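Local coordinates for ubiquitin-conjugating enzyme E2-21 kDa (Pichia angusta, PDB 5NL8), which acts as the peroxisomal ubiquitin-conjugating enzyme Pex4, probably carrying ubiquitin as a thioester and passing it to other proteins in peroxisome biogenesis, at residues K107-N112 / H176-K181; L21-K24 / I28-T31. All coordinates share one frame; numbering follows the deposited sequence.

Contact 1 of 2, residues K107-N112 / H176-K181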
# COMPACT_ATOMS: atom_id res chain seq x y z
N LYS A 107 -10.18 2.99 -2.86
CA LYS A 107 -9.77 4.25 -3.46
C LYS A 107 -8.64 4.82 -2.61
O LYS A 107 -8.71 4.79 -1.38
CB LYS A 107 -10.94 5.24 -3.54
CG LYS A 107 -12.07 4.84 -4.48
CD LYS A 107 -11.70 5.06 -5.95
CE LYS A 107 -12.92 4.88 -6.85
NZ LYS A 107 -12.58 5.00 -8.30
N MET A 108 -7.58 5.32 -3.25
CA MET A 108 -6.46 5.89 -2.50
C MET A 108 -6.17 7.33 -2.92
O MET A 108 -5.47 7.57 -3.91
CB MET A 108 -5.20 5.03 -2.67
CG MET A 108 -3.90 5.66 -2.14
SD MET A 108 -4.02 6.37 -0.48
CE MET A 108 -4.11 4.88 0.50
N PRO A 109 -6.72 8.30 -2.17
CA PRO A 109 -6.43 9.72 -2.39
C PRO A 109 -5.17 10.15 -1.65
O PRO A 109 -5.15 10.24 -0.42
CB PRO A 109 -7.67 10.41 -1.83
CG PRO A 109 -8.15 9.50 -0.76
CD PRO A 109 -7.77 8.10 -1.15
N HIS A 110 -4.12 10.43 -2.40
CA HIS A 110 -2.82 10.73 -1.82
C HIS A 110 -1.98 11.49 -2.84
O HIS A 110 -2.02 11.19 -4.03
CB HIS A 110 -2.11 9.43 -1.40
CG HIS A 110 -0.84 9.65 -0.65
ND1 HIS A 110 0.34 10.00 -1.28
CD2 HIS A 110 -0.54 9.55 0.67
CE1 HIS A 110 1.30 10.11 -0.38
NE2 HIS A 110 0.79 9.84 0.81
N PRO A 111 -1.23 12.50 -2.36
CA PRO A 111 -0.37 13.34 -3.21
C PRO A 111 0.55 12.56 -4.15
O PRO A 111 0.80 13.03 -5.26
CB PRO A 111 0.44 14.12 -2.18
CG PRO A 111 -0.50 14.29 -1.04
CD PRO A 111 -1.29 13.00 -0.98
N ASN A 112 1.04 11.39 -3.73
CA ASN A 112 2.00 10.63 -4.53
C ASN A 112 1.40 9.39 -5.21
O ASN A 112 2.12 8.47 -5.57
CB ASN A 112 3.19 10.21 -3.67
CG ASN A 112 3.87 11.39 -3.00
OD1 ASN A 112 3.78 11.56 -1.78
ND2 ASN A 112 4.57 12.20 -3.78
N HIS A 176 -11.12 10.64 4.93
CA HIS A 176 -12.22 10.06 5.70
C HIS A 176 -13.42 9.74 4.81
O HIS A 176 -14.06 8.69 4.97
CB HIS A 176 -12.64 10.99 6.84
CG HIS A 176 -11.68 11.03 7.98
ND1 HIS A 176 -11.75 11.97 8.99
CD2 HIS A 176 -10.62 10.24 8.29
CE1 HIS A 176 -10.78 11.76 9.86
NE2 HIS A 176 -10.08 10.71 9.46
N TYR A 177 -13.74 10.65 3.89
CA TYR A 177 -14.85 10.44 2.97
C TYR A 177 -14.66 9.19 2.12
O TYR A 177 -15.56 8.34 2.03
CB TYR A 177 -15.03 11.65 2.05
CG TYR A 177 -16.06 11.44 0.95
CD1 TYR A 177 -17.42 11.45 1.24
CD2 TYR A 177 -15.67 11.25 -0.37
CE1 TYR A 177 -18.36 11.27 0.24
CE2 TYR A 177 -16.60 11.06 -1.37
CZ TYR A 177 -17.95 11.07 -1.06
OH TYR A 177 -18.89 10.89 -2.06
N TYR A 178 -13.49 9.06 1.51
CA TYR A 178 -13.27 7.89 0.66
C TYR A 178 -13.21 6.59 1.47
O TYR A 178 -13.70 5.56 1.03
CB TYR A 178 -12.01 8.07 -0.20
CG TYR A 178 -12.27 8.98 -1.38
CD1 TYR A 178 -12.82 8.48 -2.56
CD2 TYR A 178 -12.01 10.34 -1.30
CE1 TYR A 178 -13.08 9.31 -3.63
CE2 TYR A 178 -12.26 11.18 -2.38
CZ TYR A 178 -12.80 10.66 -3.54
OH TYR A 178 -13.05 11.49 -4.60
N ILE A 179 -12.65 6.66 2.68
CA ILE A 179 -12.65 5.49 3.57
C ILE A 179 -14.07 5.06 3.92
O ILE A 179 -14.40 3.87 3.91
CB ILE A 179 -11.87 5.77 4.88
CG1 ILE A 179 -10.37 5.89 4.60
CG2 ILE A 179 -12.12 4.67 5.90
CD1 ILE A 179 -9.55 6.15 5.84
N ALA A 180 -14.92 6.03 4.21
CA ALA A 180 -16.28 5.73 4.65
C ALA A 180 -17.19 5.27 3.52
O ALA A 180 -18.12 4.49 3.74
CB ALA A 180 -16.88 6.95 5.33
N LYS A 181 -16.93 5.74 2.30
CA LYS A 181 -17.86 5.46 1.21
C LYS A 181 -17.43 4.37 0.22
O LYS A 181 -18.28 3.77 -0.44
CB LYS A 181 -18.15 6.75 0.43
CG LYS A 181 -19.27 7.57 1.04
CD LYS A 181 -20.50 6.71 1.28
CE LYS A 181 -21.72 7.54 1.60
NZ LYS A 181 -22.91 6.69 1.85
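The ring of Y178, on helix 168-181, rests against K107 and P109 just ahead of H110-P111-N112, the HPN signature of the ubiquitin-conjugating (UBC) fold. Its two flanks are shared out: CD1 lies 3.9 Å from K107 CB, while CD2 lies 4.0 Å from P109 CG, both approached obliquely. With CG anti to the carbonyl carbon (chi1 -78°), the tyrosine aims its ring at the loop. The loop side is the closely packed one. P109 is buried, and its stiff apolar ring suits a place beside an aromatic; M108 points away from the helix, onto W63 and L146. Around the tyrosine, F115 meets it edge-to-face and Y182 adds a second ring. The helix side is looser, since Y177, A180 and K181 face solvent. K107 splits its chain: the aliphatic CB and CG lie by the ring, then the chain bends at its second torsion and carries NZ away to the carbonyl oxygen of F85. With an alanine at Y178, K107 CB and P109 CG would probably face a gap, and the rings of F115 and Y182 would lose their neighbour. Deeper in the loop, within the HPN turn, N112 N donates to H110 ND1 at 2.9 Å in a nearly straight bond (168°), meeting the imidazole 18° out of its plane.

Contact 2 of 2, residues L21-K24 / I28-T31; sequences LTEK and IHDT
H29 turns the edge of its imidazole into a row of carbonyl groups from residues 21-24, where the chain leaves helix 6-21 on its way to strand 33-38. CG stands beside the backbone N and anti to the carbonyl carbon (chi1 -74°), and this sends NE2 and CE1 across to the other segment. NE2 donates to E23 O, but the modelled separation of 2.3 Å is too short, and the N-H...O angle of 139° is well bent, so the bond is better trusted for its partners than for its length. Beside it, CE1 sits 3.2 Å from L21 O, which lies in the ring plane. Both carbonyls belong to a tight bend: T22 is the centre of an inverse gamma turn, with a weak bond from E23 N back to L21 O.

Next to the polar edge the contact becomes apolar. In L21, the last helical residue, chi2 of 177° puts CD1 in line with the chain and leaves CD2 as the branch that turns to the contact, 4.2 Å from H29 CE1 and 4.4 Å from I28 CG2. A branched aliphatic residue suits I28, which is buried and also touches Q136 of helix 135-147. Its carbonyl oxygen accepts twice from T31, through N at 3.1 Å and through OG1; a threonine can thus tie the turn with its side chain as well as its backbone.

E23 starts with CG anti to the backbone N and bends at its second torsion, turning the carboxylate back to its own loop: OE2 takes the N-H of R25 and OE1 a weak bond from S26 OG. H29 probably keeps a proton on NE2 facing E23 O, and the carboxylate, with E23 OE1 4.4 Å from H29 NE2, might favour a charged imidazole only slightly.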
# COMPACT_ATOMS: atom_id res chain seq x y z
N LEU A 21 4.56 -12.60 10.86
CA LEU A 21 3.12 -12.33 10.82
C LEU A 21 2.28 -13.27 11.70
O LEU A 21 1.38 -12.82 12.40
CB LEU A 21 2.61 -12.40 9.38
CG LEU A 21 2.79 -11.13 8.54
CD1 LEU A 21 2.31 -11.36 7.12
CD2 LEU A 21 2.06 -9.95 9.18
N THR A 22 2.56 -14.57 11.65
CA THR A 22 1.75 -15.54 12.38
C THR A 22 2.16 -15.63 13.84
O THR A 22 2.65 -16.67 14.28
CB THR A 22 1.88 -16.95 11.77
OG1 THR A 22 3.26 -17.22 11.51
CG2 THR A 22 1.10 -17.05 10.46
N GLU A 23 1.90 -14.56 14.58
CA GLU A 23 2.50 -14.37 15.89
C GLU A 23 1.94 -13.07 16.44
O GLU A 23 1.76 -12.11 15.69
CB GLU A 23 4.02 -14.35 15.73
CG GLU A 23 4.85 -14.20 16.93
CD GLU A 23 4.70 -12.88 17.59
OE1 GLU A 23 4.65 -11.90 16.84
OE2 GLU A 23 4.54 -12.84 18.83
N LYS A 24 1.67 -13.02 17.74
CA LYS A 24 0.88 -11.92 18.31
C LYS A 24 1.72 -10.66 18.51
O LYS A 24 1.26 -9.58 18.20
CB LYS A 24 0.23 -12.33 19.63
CG LYS A 24 -0.44 -11.19 20.43
CD LYS A 24 -1.25 -10.18 19.58
CE LYS A 24 -2.25 -9.34 20.40
NZ LYS A 24 -3.03 -8.38 19.53
N ILE A 28 6.77 -6.39 13.75
CA ILE A 28 6.18 -6.14 12.44
C ILE A 28 4.71 -5.69 12.49
O ILE A 28 4.23 -5.01 11.58
CB ILE A 28 6.28 -7.40 11.53
CG1 ILE A 28 6.14 -7.00 10.05
CG2 ILE A 28 5.23 -8.44 11.90
CD1 ILE A 28 6.31 -8.14 9.08
N HIS A 29 4.00 -6.05 13.56
CA HIS A 29 2.58 -5.71 13.67
C HIS A 29 2.34 -4.21 13.83
O HIS A 29 1.24 -3.72 13.53
CB HIS A 29 1.94 -6.47 14.83
CG HIS A 29 1.73 -7.92 14.56
ND1 HIS A 29 1.85 -8.46 13.29
CD2 HIS A 29 1.40 -8.94 15.37
CE1 HIS A 29 1.61 -9.76 13.35
NE2 HIS A 29 1.34 -10.08 14.60
N ASP A 30 3.35 -3.49 14.30
CA ASP A 30 3.20 -2.05 14.48
C ASP A 30 3.81 -1.28 13.31
O ASP A 30 3.79 -0.05 13.29
CB ASP A 30 3.82 -1.60 15.80
CG ASP A 30 3.28 -2.37 16.99
OD1 ASP A 30 2.05 -2.46 17.13
OD2 ASP A 30 4.09 -2.87 17.81
N THR A 31 4.32 -2.01 12.32
CA THR A 31 4.83 -1.40 11.10
C THR A 31 3.70 -1.15 10.11
O THR A 31 3.81 -0.28 9.25
CB THR A 31 5.90 -2.27 10.43
OG1 THR A 31 5.29 -3.45 9.88
CG2 THR A 31 6.98 -2.67 11.42

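How the contacts relate
Contact 2 closes before contact 1 opens along the chain, and the two do not touch: their centres are 25 Å apart and their nearest atoms about 13 Å. Helix 135-147 runs between them as a common neighbour. I28 and T31 of contact 2 meet Q136 at its beginning and V140 further along, whereas M108, H110 and N112 of contact 1 reach L145 and L146 near its end. Both contacts lie away from C121, the predicted thioester cysteine, but a backbone hydrogen bond joins N112 and C121. Contact 1 thus joins the active-site loop to the C-terminal helix, while contact 2 shapes the surface link between helix 6-21 and strand 33-38.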